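Local coordinates for foldase protein PrsA (Bacillus subtilis, PDB 4WO7) that assists the folding of secreted proteins outside the cell membrane and has peptidyl-prolyl cis-trans isomerase activity, which is not essential for that role in vivo, at residues A[173-178]-A[194-199]; A[166-171]-A[180-185]; A[119-124]-A[205-210]; A[111-116]-A[217-222]; A[97-102]-A[226-231]. All coordinates share one frame; numbering follows the deposited sequence.

Interaction 1. Residues A[173-178]-A[194-199]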
# COMPACT_ATOMS: atom_id res chain seq x y z
N GLN A 173 17.31 8.44 14.22
CA GLN A 173 15.96 9.00 14.25
C GLN A 173 15.93 10.47 13.83
O GLN A 173 14.92 11.14 14.01
CB GLN A 173 15.34 8.87 15.65
CG GLN A 173 15.24 7.44 16.20
CD GLN A 173 14.26 6.57 15.44
OE1 GLN A 173 13.85 6.89 14.33
NE2 GLN A 173 13.86 5.47 16.06
N MSE A 174 17.04 10.97 13.26
CA MSE A 174 17.12 12.35 12.78
C MSE A 174 18.45 12.61 12.08
O MSE A 174 19.33 11.75 12.05
CB MSE A 174 16.95 13.35 13.93
CG MSE A 174 16.05 14.53 13.59
SE MSE A 174 14.17 14.04 13.51
CE MSE A 174 13.58 15.25 12.11
N ASP A 175 18.59 13.81 11.53
CA ASP A 175 19.85 14.27 10.95
C ASP A 175 20.88 14.54 12.05
O ASP A 175 20.51 15.03 13.12
CB ASP A 175 19.61 15.52 10.11
CG ASP A 175 20.89 16.09 9.51
OD1 ASP A 175 21.83 15.31 9.25
OD2 ASP A 175 20.94 17.32 9.29
N GLU A 176 22.15 14.22 11.81
CA GLU A 176 23.17 14.40 12.83
C GLU A 176 23.45 15.87 13.11
O GLU A 176 23.89 16.22 14.20
CB GLU A 176 24.48 13.73 12.45
CG GLU A 176 24.51 12.23 12.66
CD GLU A 176 25.88 11.65 12.39
OE1 GLU A 176 26.88 12.32 12.72
OE2 GLU A 176 25.95 10.58 11.75
N THR A 177 23.19 16.73 12.13
CA THR A 177 23.41 18.16 12.33
C THR A 177 22.36 18.72 13.28
O THR A 177 22.67 19.56 14.12
CB THR A 177 23.34 18.95 11.00
OG1 THR A 177 24.11 18.30 9.99
CG2 THR A 177 23.87 20.37 11.21
N PHE A 178 21.13 18.24 13.13
CA PHE A 178 20.03 18.71 13.95
C PHE A 178 20.05 18.16 15.37
O PHE A 178 19.96 18.91 16.34
CB PHE A 178 18.70 18.33 13.31
CG PHE A 178 17.51 18.68 14.14
CD1 PHE A 178 16.93 19.93 14.05
CD2 PHE A 178 17.00 17.77 15.05
CE1 PHE A 178 15.84 20.26 14.82
CE2 PHE A 178 15.91 18.10 15.84
CZ PHE A 178 15.33 19.35 15.72
N VAL A 194 19.80 26.96 13.01
CA VAL A 194 20.64 25.79 12.73
C VAL A 194 20.52 25.38 11.27
O VAL A 194 19.48 24.87 10.85
CB VAL A 194 20.27 24.59 13.64
CG1 VAL A 194 21.03 23.33 13.25
CG2 VAL A 194 20.49 24.92 15.11
N LYS A 195 21.59 25.59 10.52
CA LYS A 195 21.62 25.26 9.09
C LYS A 195 21.70 23.76 8.87
O LYS A 195 22.55 23.08 9.46
CB LYS A 195 22.82 25.96 8.43
CG LYS A 195 23.08 25.55 6.98
CD LYS A 195 21.89 25.85 6.09
CE LYS A 195 22.14 25.46 4.64
NZ LYS A 195 20.91 25.59 3.82
N THR A 196 20.81 23.23 8.03
CA THR A 196 20.86 21.82 7.64
C THR A 196 20.45 21.64 6.18
O THR A 196 20.30 22.61 5.44
CB THR A 196 19.95 20.93 8.50
OG1 THR A 196 18.57 21.23 8.22
CG2 THR A 196 20.23 21.11 9.98
N GLN A 197 20.27 20.39 5.78
CA GLN A 197 19.90 20.07 4.41
C GLN A 197 18.54 20.68 4.08
O GLN A 197 18.33 21.19 2.98
CB GLN A 197 19.81 18.56 4.17
CG GLN A 197 21.07 17.76 4.46
CD GLN A 197 20.98 16.93 5.75
OE1 GLN A 197 19.93 16.89 6.40
NE2 GLN A 197 22.06 16.26 6.10
N TYR A 198 17.63 20.61 5.05
CA TYR A 198 16.25 21.01 4.83
C TYR A 198 16.10 22.52 4.90
O TYR A 198 15.16 23.08 4.34
CB TYR A 198 15.33 20.36 5.87
CG TYR A 198 15.63 18.91 6.20
CD1 TYR A 198 15.18 17.88 5.38
CD2 TYR A 198 16.36 18.58 7.33
CE1 TYR A 198 15.45 16.55 5.69
CE2 TYR A 198 16.63 17.26 7.65
CZ TYR A 198 16.18 16.25 6.83
OH TYR A 198 16.46 14.94 7.14
N GLY A 199 17.04 23.18 5.57
CA GLY A 199 17.02 24.63 5.70
C GLY A 199 17.58 25.09 7.03
O GLY A 199 18.57 24.54 7.52
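D175 meets Q197 tip to tip, its carboxylate plane turned 44° from the side-chain amide. A chi1 of 178° places CG of D175 anti to the backbone N. Q197 NE2 donates to D175 OD1 in a weak bond, 3.3 Å long with an N-H...O angle of 154°. The modelled amide also puts Q197 OE1 3.1 Å from D175 OD2; these are two acceptors and no bond joins them, which leaves the orientation of the amide doubtful. D175 is the N-cap of helix 176-183: its OD1 receives a weak capping bond from T177 N at 3.5 Å, and its CB lies 4.2 Å from Y198 CE2, at the edge of that ring. An alanine here would probably leave T177 N without its capping acceptor and the Q197 amide free to turn. T177 comes next and divides its work. Its OG1 gives a weak bond to D175 OD2, while CG2 rests 3.5 Å from K195 O and 3.9 Å from T196 CG2, the T177 and T196 side chains sliding past each other in opposite directions. F178 brings its backbone N within 4.4 Å of T196 CG2, and its ring turns to H201 and I203 of strand 200-207. T196 OG1 has a weak bond of its own to H201 NE2. The one hydrogen bond between the segments is weak, so the helix start and the turn after strand 194-195 appear to be held by that bond and by threonine methyl packing, while the same carboxylate caps the helix.

Interaction 2. Residues A[166-171]-A[180-185]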
# COMPACT_ATOMS: atom_id res chain seq x y z
N GLY A 166 8.15 15.08 18.97
CA GLY A 166 8.08 13.92 19.83
C GLY A 166 9.47 13.56 20.33
O GLY A 166 10.40 14.37 20.27
N TRP A 167 9.63 12.33 20.84
CA TRP A 167 10.90 11.87 21.39
C TRP A 167 11.84 11.36 20.31
O TRP A 167 11.40 10.86 19.27
CB TRP A 167 10.68 10.75 22.41
CG TRP A 167 9.94 11.19 23.64
CD1 TRP A 167 8.58 11.19 23.83
CD2 TRP A 167 10.51 11.67 24.86
NE1 TRP A 167 8.28 11.66 25.09
CE2 TRP A 167 9.45 11.95 25.74
CE3 TRP A 167 11.83 11.89 25.30
CZ2 TRP A 167 9.66 12.44 27.03
CZ3 TRP A 167 12.03 12.37 26.57
CH2 TRP A 167 10.95 12.65 27.42
N PHE A 168 13.14 11.49 20.55
CA PHE A 168 14.15 10.98 19.64
C PHE A 168 15.51 10.94 20.34
O PHE A 168 15.78 11.76 21.21
CB PHE A 168 14.24 11.87 18.41
CG PHE A 168 14.66 13.27 18.72
CD1 PHE A 168 13.76 14.19 19.23
CD2 PHE A 168 15.97 13.67 18.51
CE1 PHE A 168 14.16 15.49 19.53
CE2 PHE A 168 16.37 14.96 18.80
CZ PHE A 168 15.47 15.87 19.31
N ALA A 169 16.36 10.00 19.95
CA ALA A 169 17.69 9.90 20.54
C ALA A 169 18.70 10.68 19.70
O ALA A 169 18.35 11.19 18.63
CB ALA A 169 18.11 8.45 20.67
N LYS A 170 19.93 10.76 20.17
CA LYS A 170 20.97 11.56 19.52
C LYS A 170 21.63 10.83 18.36
O LYS A 170 22.13 11.43 17.41
CB LYS A 170 22.05 11.94 20.53
CG LYS A 170 22.99 13.03 20.06
CD LYS A 170 23.91 13.52 21.17
CE LYS A 170 25.04 12.55 21.51
NZ LYS A 170 25.97 13.12 22.53
N GLU A 171 21.62 9.51 18.49
CA GLU A 171 22.25 8.61 17.54
C GLU A 171 21.64 8.61 16.15
O GLU A 171 22.34 8.82 15.15
CB GLU A 171 22.22 7.22 18.12
CG GLU A 171 22.64 6.18 17.15
CD GLU A 171 24.17 6.26 16.78
OE1 GLU A 171 24.87 7.11 17.32
OE2 GLU A 171 24.75 5.48 15.96
N LYS A 180 22.45 16.70 17.13
CA LYS A 180 23.62 17.09 17.90
C LYS A 180 23.35 18.45 18.53
O LYS A 180 23.60 18.66 19.72
CB LYS A 180 24.85 17.15 16.99
CG LYS A 180 25.44 15.79 16.70
CD LYS A 180 26.66 15.88 15.79
CE LYS A 180 27.30 14.52 15.60
NZ LYS A 180 28.48 14.60 14.69
N ALA A 181 22.81 19.35 17.72
CA ALA A 181 22.45 20.69 18.16
C ALA A 181 21.31 20.66 19.18
O ALA A 181 21.28 21.47 20.11
CB ALA A 181 22.05 21.54 16.97
N ALA A 182 20.37 19.74 18.99
CA ALA A 182 19.21 19.67 19.87
C ALA A 182 19.65 19.15 21.22
O ALA A 182 19.22 19.64 22.26
CB ALA A 182 18.13 18.78 19.27
N PHE A 183 20.51 18.13 21.20
CA PHE A 183 20.98 17.51 22.42
C PHE A 183 21.95 18.40 23.19
O PHE A 183 22.14 18.22 24.39
CB PHE A 183 21.63 16.17 22.10
CG PHE A 183 20.68 15.02 22.16
CD1 PHE A 183 19.91 14.67 21.07
CD2 PHE A 183 20.53 14.31 23.34
CE1 PHE A 183 19.03 13.62 21.14
CE2 PHE A 183 19.65 13.27 23.42
CZ PHE A 183 18.90 12.91 22.32
N LYS A 184 22.55 19.36 22.50
CA LYS A 184 23.41 20.36 23.13
C LYS A 184 22.61 21.37 23.96
O LYS A 184 23.18 22.12 24.75
CB LYS A 184 24.26 21.09 22.09
CG LYS A 184 25.52 20.36 21.68
CD LYS A 184 26.06 20.88 20.36
CE LYS A 184 26.70 22.26 20.50
NZ LYS A 184 28.00 22.30 21.22
N LEU A 185 21.30 21.38 23.78
CA LEU A 185 20.46 22.39 24.41
C LEU A 185 20.13 22.02 25.86
O LEU A 185 20.30 20.87 26.27
CB LEU A 185 19.16 22.58 23.63
CG LEU A 185 19.27 23.27 22.27
CD1 LEU A 185 17.96 23.15 21.51
CD2 LEU A 185 19.65 24.74 22.44
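A182 is the first residue of 180-185 to carry the contact, its CB 3.9 Å from F168 CZ, at the edge of that ring and near its plane. F183 follows and does most of the work, presenting a different surface to each partner. Toward F168 it turns an edge: the two rings form an offset edge-to-face (T-shaped) pair, with planes at 86° and centroids 5.8 Å apart, and F183 CE1 comes within 3.8 Å of F168 CE2. Toward K170 the same F183 ring offers a face. K170 CB stands over its centre in a CH-pi contact, 3.5 Å from the centroid, and the aliphatic chain carries on past the ring until K170 CD lies 3.6 Å from F183 CB. The backbone also comes close, with K170 N 3.2 Å from F183 CE1 and F168 O 3.5 Å from F183 CZ, the latter at the ring edge. The contact packs helix 176-183 against strand 164-169 and K170. Around it, F168 and F183 both touch I120 of strand 119-127, A182 rests on I203 of strand 200-207, and K170 O is bonded to S179 OG earlier in the helix.

Interaction 3. Residues A[119-124]-A[205-210]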
# COMPACT_ATOMS: atom_id res chain seq x y z
N LYS A 119 16.99 9.59 25.49
CA LYS A 119 16.14 10.33 24.58
C LYS A 119 15.65 11.68 25.12
O LYS A 119 15.56 11.89 26.33
CB LYS A 119 14.96 9.44 24.20
CG LYS A 119 15.12 8.73 22.88
CD LYS A 119 13.96 7.74 22.67
CE LYS A 119 13.90 7.20 21.24
NZ LYS A 119 12.98 6.04 21.12
N ILE A 120 15.35 12.60 24.19
CA ILE A 120 14.82 13.92 24.53
C ILE A 120 13.64 14.24 23.62
O ILE A 120 13.49 13.64 22.55
CB ILE A 120 15.88 15.05 24.40
CG1 ILE A 120 16.29 15.27 22.94
CG2 ILE A 120 17.07 14.81 25.34
CD1 ILE A 120 16.88 16.65 22.66
N ARG A 121 12.81 15.17 24.06
CA ARG A 121 11.70 15.68 23.26
C ARG A 121 11.97 17.13 22.85
O ARG A 121 12.47 17.92 23.65
CB ARG A 121 10.40 15.54 24.05
CG ARG A 121 9.15 15.72 23.23
CD ARG A 121 7.94 15.78 24.12
NE ARG A 121 6.72 16.01 23.35
CZ ARG A 121 5.88 15.07 22.94
NH1 ARG A 121 6.11 13.78 23.19
NH2 ARG A 121 4.80 15.41 22.25
N ALA A 122 11.63 17.48 21.61
CA ALA A 122 11.90 18.83 21.09
C ALA A 122 10.94 19.27 19.99
O ALA A 122 10.36 18.45 19.27
CB ALA A 122 13.33 18.90 20.58
N SER A 123 10.77 20.59 19.87
CA SER A 123 10.04 21.19 18.75
C SER A 123 11.00 21.94 17.84
O SER A 123 12.08 22.35 18.28
CB SER A 123 8.96 22.15 19.26
OG SER A 123 8.08 21.50 20.15
N HIS A 124 10.63 22.11 16.58
CA HIS A 124 11.43 22.93 15.66
C HIS A 124 10.58 23.73 14.67
O HIS A 124 9.42 23.41 14.41
CB HIS A 124 12.42 22.06 14.89
CG HIS A 124 11.85 21.46 13.64
ND1 HIS A 124 10.68 20.74 13.62
CD2 HIS A 124 12.31 21.46 12.36
CE1 HIS A 124 10.43 20.33 12.38
NE2 HIS A 124 11.41 20.76 11.60
N LYS A 205 14.21 22.55 22.99
CA LYS A 205 14.24 21.32 23.76
C LYS A 205 13.15 21.38 24.81
O LYS A 205 13.16 22.27 25.66
CB LYS A 205 15.62 21.14 24.40
CG LYS A 205 15.83 19.80 25.05
CD LYS A 205 17.27 19.63 25.51
CE LYS A 205 17.43 18.63 26.64
NZ LYS A 205 18.88 18.47 26.94
N THR A 206 12.20 20.44 24.78
CA THR A 206 11.02 20.57 25.62
C THR A 206 11.21 19.97 27.00
O THR A 206 10.82 20.57 28.00
CB THR A 206 9.80 19.85 25.02
OG1 THR A 206 10.12 18.48 24.80
CG2 THR A 206 9.38 20.48 23.72
N GLU A 207 11.86 18.82 27.06
CA GLU A 207 12.01 18.15 28.34
C GLU A 207 13.11 17.11 28.31
O GLU A 207 13.36 16.48 27.28
CB GLU A 207 10.67 17.52 28.77
CG GLU A 207 10.05 16.48 27.82
CD GLU A 207 8.96 15.65 28.51
OE1 GLU A 207 9.06 15.41 29.73
OE2 GLU A 207 7.99 15.24 27.82
N GLU A 208 13.75 16.94 29.46
CA GLU A 208 14.61 15.80 29.67
C GLU A 208 13.72 14.68 30.16
O GLU A 208 12.57 14.86 30.56
CB GLU A 208 15.72 16.05 30.68
CG GLU A 208 16.88 16.86 30.17
CD GLU A 208 17.91 17.07 31.25
OE1 GLU A 208 17.66 16.62 32.39
OE2 GLU A 208 18.97 17.67 30.97
N ARG A 209 14.30 13.50 30.08
CA ARG A 209 13.64 12.25 30.35
C ARG A 209 13.37 11.78 31.78
O ARG A 209 12.46 11.01 31.99
CB ARG A 209 14.49 11.19 29.67
CG ARG A 209 13.83 9.89 29.54
CD ARG A 209 14.58 8.89 30.33
NE ARG A 209 13.70 7.78 30.62
CZ ARG A 209 14.07 6.51 30.61
NH1 ARG A 209 15.32 6.16 30.33
NH2 ARG A 209 13.18 5.59 30.87
N GLY A 210 14.16 12.21 32.75
CA GLY A 210 14.41 11.40 33.94
C GLY A 210 13.46 10.30 34.42
O GLY A 210 13.33 9.24 33.81
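R121 and E207 form an antiparallel hydrogen-bonded pair, CA to CA 5.7 Å, where strands 119-124 and 205-207 run with their N-to-C directions 136° apart. One step on, A122 faces K205 as a non-hydrogen-bonded pair with CA atoms 4.3 Å apart. The register has therefore shifted by one, a beta bulge that leaves T206 as the extra residue. Both of its donors grip a single acceptor: T206 N reaches R121 O at 2.8 Å with an angle of 160°, and T206 OG1 donates to R121 O at 2.7 Å. The rotamer of T206 (chi1 57°) holds OG1 between the backbone N and the carbonyl carbon of the same residue. The hydroxyl sits well above the R121 carbonyl plane, and it and the N-H reach R121 O from the same face of that plane. These are the two inner strands of the four-stranded antiparallel sheet, order 2-1-4-3, of a parvulin-type domain. On the face that carries R121 and E207, the arginine chain runs extended and its CD comes 3.7 Å from E207 OE2. The opposite charges stay apart, and R121 NH2 makes its salt bridge with D164. On the A122 side, I120 and K205 cross at about a right angle, I120 CD1 lying 4.1 Å from K205 CG, while K205 NZ reaches L185 O. Past the strand, R209 CB packs 3.6 Å from K119 O.

Interaction 4. Residues A[111-116]-A[217-222]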
# COMPACT_ATOMS: atom_id res chain seq x y z
N GLU A 111 7.65 -0.24 30.23
CA GLU A 111 8.20 -0.64 28.94
C GLU A 111 8.42 0.55 28.02
O GLU A 111 9.31 0.53 27.18
CB GLU A 111 7.27 -1.62 28.24
CG GLU A 111 7.71 -2.01 26.85
CD GLU A 111 6.78 -3.02 26.21
OE1 GLU A 111 7.03 -3.41 25.06
OE2 GLU A 111 5.79 -3.42 26.87
N TYR A 112 7.54 1.54 28.12
CA TYR A 112 7.68 2.76 27.33
C TYR A 112 8.77 3.65 27.94
O TYR A 112 9.54 4.28 27.22
CB TYR A 112 6.36 3.51 27.24
CG TYR A 112 6.42 4.71 26.32
CD1 TYR A 112 6.28 4.56 24.94
CD2 TYR A 112 6.63 5.99 26.81
CE1 TYR A 112 6.34 5.65 24.09
CE2 TYR A 112 6.70 7.09 25.97
CZ TYR A 112 6.55 6.91 24.61
OH TYR A 112 6.61 8.00 23.77
N TRP A 113 8.81 3.70 29.27
CA TRP A 113 9.81 4.48 29.98
C TRP A 113 11.20 4.01 29.58
O TRP A 113 12.04 4.81 29.16
CB TRP A 113 9.59 4.33 31.49
CG TRP A 113 10.49 5.13 32.38
CD1 TRP A 113 10.32 6.43 32.75
CD2 TRP A 113 11.68 4.68 33.03
NE1 TRP A 113 11.35 6.82 33.58
CE2 TRP A 113 12.20 5.76 33.76
CE3 TRP A 113 12.38 3.46 33.04
CZ2 TRP A 113 13.37 5.67 34.50
CZ3 TRP A 113 13.54 3.38 33.78
CH2 TRP A 113 14.03 4.47 34.50
N GLU A 114 11.45 2.71 29.72
CA GLU A 114 12.69 2.11 29.22
C GLU A 114 12.56 1.99 27.70
O GLU A 114 11.81 1.17 27.19
CB GLU A 114 12.95 0.76 29.89
CG GLU A 114 11.95 -0.33 29.53
CD GLU A 114 11.81 -1.39 30.61
OE1 GLU A 114 12.55 -1.33 31.62
OE2 GLU A 114 10.96 -2.29 30.44
N GLY A 115 13.33 2.80 26.98
CA GLY A 115 13.18 2.92 25.55
C GLY A 115 13.13 4.42 25.28
O GLY A 115 13.34 4.88 24.16
N LEU A 116 12.82 5.16 26.34
CA LEU A 116 12.96 6.61 26.38
C LEU A 116 14.37 6.98 26.90
O LEU A 116 14.69 8.16 27.07
CB LEU A 116 11.85 7.20 27.26
CG LEU A 116 10.83 8.18 26.66
CD1 LEU A 116 10.30 7.74 25.28
CD2 LEU A 116 9.65 8.38 27.61
N LYS A 217 2.30 9.04 34.94
CA LYS A 217 0.98 9.37 34.40
C LYS A 217 1.02 9.98 33.01
O LYS A 217 0.13 9.71 32.20
CB LYS A 217 0.24 10.32 35.35
CG LYS A 217 0.08 9.81 36.77
CD LYS A 217 -1.04 10.53 37.50
CE LYS A 217 -1.31 9.88 38.85
NZ LYS A 217 -2.44 10.51 39.59
N GLU A 218 2.03 10.80 32.71
CA GLU A 218 2.14 11.37 31.37
C GLU A 218 2.50 10.29 30.35
O GLU A 218 2.04 10.35 29.21
CB GLU A 218 3.18 12.50 31.31
CG GLU A 218 2.73 13.82 31.93
CD GLU A 218 1.48 14.35 31.25
OE1 GLU A 218 1.39 14.25 30.01
OE2 GLU A 218 0.58 14.86 31.96
N LEU A 219 3.30 9.31 30.75
CA LEU A 219 3.68 8.26 29.82
C LEU A 219 2.49 7.34 29.54
O LEU A 219 2.36 6.82 28.43
CB LEU A 219 4.86 7.46 30.36
CG LEU A 219 6.17 8.25 30.44
CD1 LEU A 219 7.31 7.37 30.93
CD2 LEU A 219 6.52 8.92 29.11
N LYS A 220 1.64 7.14 30.54
CA LYS A 220 0.44 6.33 30.34
C LYS A 220 -0.41 6.98 29.25
O LYS A 220 -0.96 6.30 28.38
CB LYS A 220 -0.35 6.19 31.63
CG LYS A 220 -1.38 5.07 31.57
CD LYS A 220 -2.14 4.89 32.87
CE LYS A 220 -2.95 3.60 32.86
NZ LYS A 220 -3.63 3.38 34.17
N SER A 221 -0.52 8.30 29.30
CA SER A 221 -1.32 9.05 28.34
C SER A 221 -0.69 8.93 26.96
O SER A 221 -1.40 8.85 25.96
CB SER A 221 -1.45 10.51 28.76
OG SER A 221 -2.29 10.64 29.90
N GLU A 222 0.64 8.93 26.92
CA GLU A 222 1.36 8.76 25.66
C GLU A 222 1.20 7.35 25.08
O GLU A 222 1.02 7.20 23.88
CB GLU A 222 2.84 9.05 25.83
CG GLU A 222 3.19 10.52 25.96
CD GLU A 222 4.69 10.76 25.89
OE1 GLU A 222 5.31 10.30 24.91
OE2 GLU A 222 5.24 11.40 26.81
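L219 packs against Y112, W113 and L116 and buries more surface in this contact than any other residue of the two segments. Its two methyls serve different partners. CD2 of L219 sits in the plane of the Y112 ring, at the edge, 3.6 Å from Y112 CE2. The same methyl meets L116 CD2 tip to tip at 3.5 Å. CD1 of L219 points to the indole, 3.6 Å from W113 CD1, again at a ring edge and in its plane. Y112 is the second large contributor. Its chi1 of -174° places CG anti to the backbone N, and the ring extends past L219 toward E222. There Y112 OH donates a weak hydrogen bond to E222 OE1 at 2.9 Å, with ring and carboxylate planes 77° apart and the two side chains crossing at about a right angle. An alanine in place of Y112 would probably open a gap beside L219 CD2 and leave E222 OE1 without the hydroxyl. E222 has further company: OE1 also takes a weak bond from W167 NE1 and forms a long, weak ion pair with R121 NH1. The contact joins the end of helix 106-113, which leads on to strand 119-127, to helix 216-228, which follows strand 200-207. W167 of strand 164-169 packs against both Y112 and L116 where the helices meet the sheet.

Interaction 5. Residues A[97-102]-A[226-231]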
# COMPACT_ATOMS: atom_id res chain seq x y z
N ALA A 97 -14.78 3.88 21.13
CA ALA A 97 -14.85 2.46 21.43
C ALA A 97 -13.50 1.97 21.94
O ALA A 97 -13.44 1.21 22.91
CB ALA A 97 -15.26 1.67 20.20
N ALA A 98 -12.42 2.39 21.29
CA ALA A 98 -11.07 1.99 21.68
C ALA A 98 -10.66 2.51 23.06
O ALA A 98 -10.01 1.81 23.83
CB ALA A 98 -10.08 2.46 20.64
N LYS A 99 -11.02 3.75 23.35
CA LYS A 99 -10.69 4.33 24.65
C LYS A 99 -11.35 3.56 25.79
O LYS A 99 -10.73 3.33 26.83
CB LYS A 99 -11.08 5.81 24.69
CG LYS A 99 -10.04 6.72 24.05
CD LYS A 99 -10.59 8.12 23.79
CE LYS A 99 -9.55 8.98 23.08
NZ LYS A 99 -10.08 10.34 22.79
N ASP A 100 -12.60 3.16 25.60
CA ASP A 100 -13.31 2.42 26.65
C ASP A 100 -12.81 0.98 26.79
O ASP A 100 -12.92 0.40 27.87
CB ASP A 100 -14.82 2.43 26.39
CG ASP A 100 -15.47 3.74 26.79
OD1 ASP A 100 -14.99 4.80 26.36
OD2 ASP A 100 -16.47 3.70 27.56
N ASN A 101 -12.28 0.41 25.71
CA ASN A 101 -11.95 -1.01 25.68
C ASN A 101 -10.45 -1.30 25.74
O ASN A 101 -10.04 -2.39 26.13
CB ASN A 101 -12.54 -1.64 24.41
CG ASN A 101 -14.04 -1.79 24.49
OD1 ASN A 101 -14.56 -2.85 24.82
ND2 ASN A 101 -14.75 -0.70 24.22
N ILE A 102 -9.62 -0.33 25.34
CA ILE A 102 -8.17 -0.48 25.47
C ILE A 102 -7.72 -0.17 26.89
O ILE A 102 -8.14 0.83 27.48
CB ILE A 102 -7.38 0.45 24.52
CG1 ILE A 102 -7.61 0.04 23.06
CG2 ILE A 102 -5.87 0.43 24.85
CD1 ILE A 102 -7.04 1.01 22.06
N GLN A 226 -0.59 6.31 21.53
CA GLN A 226 0.16 5.50 20.58
C GLN A 226 -0.66 4.29 20.12
O GLN A 226 -0.63 3.91 18.95
CB GLN A 226 1.50 5.06 21.18
CG GLN A 226 2.40 4.37 20.18
CD GLN A 226 3.66 3.81 20.81
OE1 GLN A 226 3.68 3.44 21.98
NE2 GLN A 226 4.73 3.72 20.01
N LYS A 227 -1.40 3.69 21.05
CA LYS A 227 -2.23 2.54 20.72
C LYS A 227 -3.45 2.98 19.94
O LYS A 227 -4.07 2.17 19.25
CB LYS A 227 -2.66 1.79 21.98
CG LYS A 227 -1.54 0.98 22.62
CD LYS A 227 -2.06 0.08 23.73
CE LYS A 227 -0.95 -0.76 24.34
NZ LYS A 227 -1.45 -1.68 25.40
N LEU A 228 -3.80 4.26 20.04
CA LEU A 228 -4.95 4.80 19.33
C LEU A 228 -4.65 5.11 17.86
O LEU A 228 -5.57 5.27 17.06
CB LEU A 228 -5.46 6.06 20.04
CG LEU A 228 -6.24 5.75 21.32
CD1 LEU A 228 -6.45 6.99 22.17
CD2 LEU A 228 -7.58 5.11 20.98
N ASN A 229 -3.36 5.19 17.51
CA ASN A 229 -2.96 5.43 16.12
C ASN A 229 -2.51 4.15 15.42
O ASN A 229 -1.99 4.20 14.30
CB ASN A 229 -1.86 6.49 16.08
CG ASN A 229 -2.36 7.86 16.53
OD1 ASN A 229 -2.81 8.67 15.72
ND2 ASN A 229 -2.28 8.11 17.83
N ASP A 230 -2.71 3.02 16.08
CA ASP A 230 -2.50 1.71 15.47
C ASP A 230 -3.89 1.14 15.19
O ASP A 230 -4.61 0.77 16.11
CB ASP A 230 -1.70 0.78 16.38
CG ASP A 230 -1.63 -0.64 15.85
OD1 ASP A 230 -1.61 -0.81 14.61
OD2 ASP A 230 -1.62 -1.58 16.66
N ASN A 231 -4.25 1.08 13.91
CA ASN A 231 -5.61 0.71 13.54
C ASN A 231 -5.95 -0.73 13.90
O ASN A 231 -7.12 -1.07 14.10
CB ASN A 231 -5.84 0.98 12.05
CG ASN A 231 -7.31 0.94 11.66
OD1 ASN A 231 -8.18 1.11 12.51
ND2 ASN A 231 -7.58 0.85 10.37
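L228 reaches across to A98 and K99, and its side chain can be followed outward from the backbone. CB packs against nothing of 97-102. A chi1 of -75° then sets CG anti to the carbonyl carbon, beside the backbone N, and CG of L228 is still 4.9 Å from I102 CD1. Contact begins with the two methyls. CD2 meets A98 CB at 3.7 Å and lies more loosely against I102 CD1, at 4.3 Å. CD1, anti to CA with chi2 at 167°, touches the aliphatic part of the lysine instead, 3.8 Å from K99 CE and 4.1 Å from K99 CG. The K99 chain is extended and crosses the leucine at about a right angle, with CG and CE both bordering L228 CD1. K227 supplies the second point of contact: its CD lies 4.0 Å from I102 CG2, the two chains crossing on a slant. Its ammonium group belongs to a partner outside the two segments, NZ forming a salt bridge with D108, while the backbone O of L228 accepts a hydrogen bond from Q95 NE2. The contact brings the end of helix 81-101 against the end of helix 216-228, and I102 and N101 touch A237 of helix 231-244 as well. No hydrogen bond or salt bridge spans the two segments themselves. Cohesion between them therefore comes from methyl and methylene groups, with both lysines contributing the carbon of their chains and not their charge.

Interactions 1, 2 and 3 share one sheet within the isomerase domain. The centres of 2 and 3 are about 7 Å apart and those of 1 and 2 about 11 Å, with helix 176-183 common to interactions 1 and 2. F178 CE1 of interaction 1 touches H124 CB of interaction 3 at 3.9 Å, and the H124 ring meets that of H201; such a pair is consistent with the paired histidines beside the substrate pocket of parvulins. W167 CD1 of interaction 2 lies 3.7 Å from Y112 OH of interaction 4. Interaction 5 shares helix 216-228 with interaction 4, their centres about 16 Å apart, and lies about 33 Å from interaction 1, centre to centre.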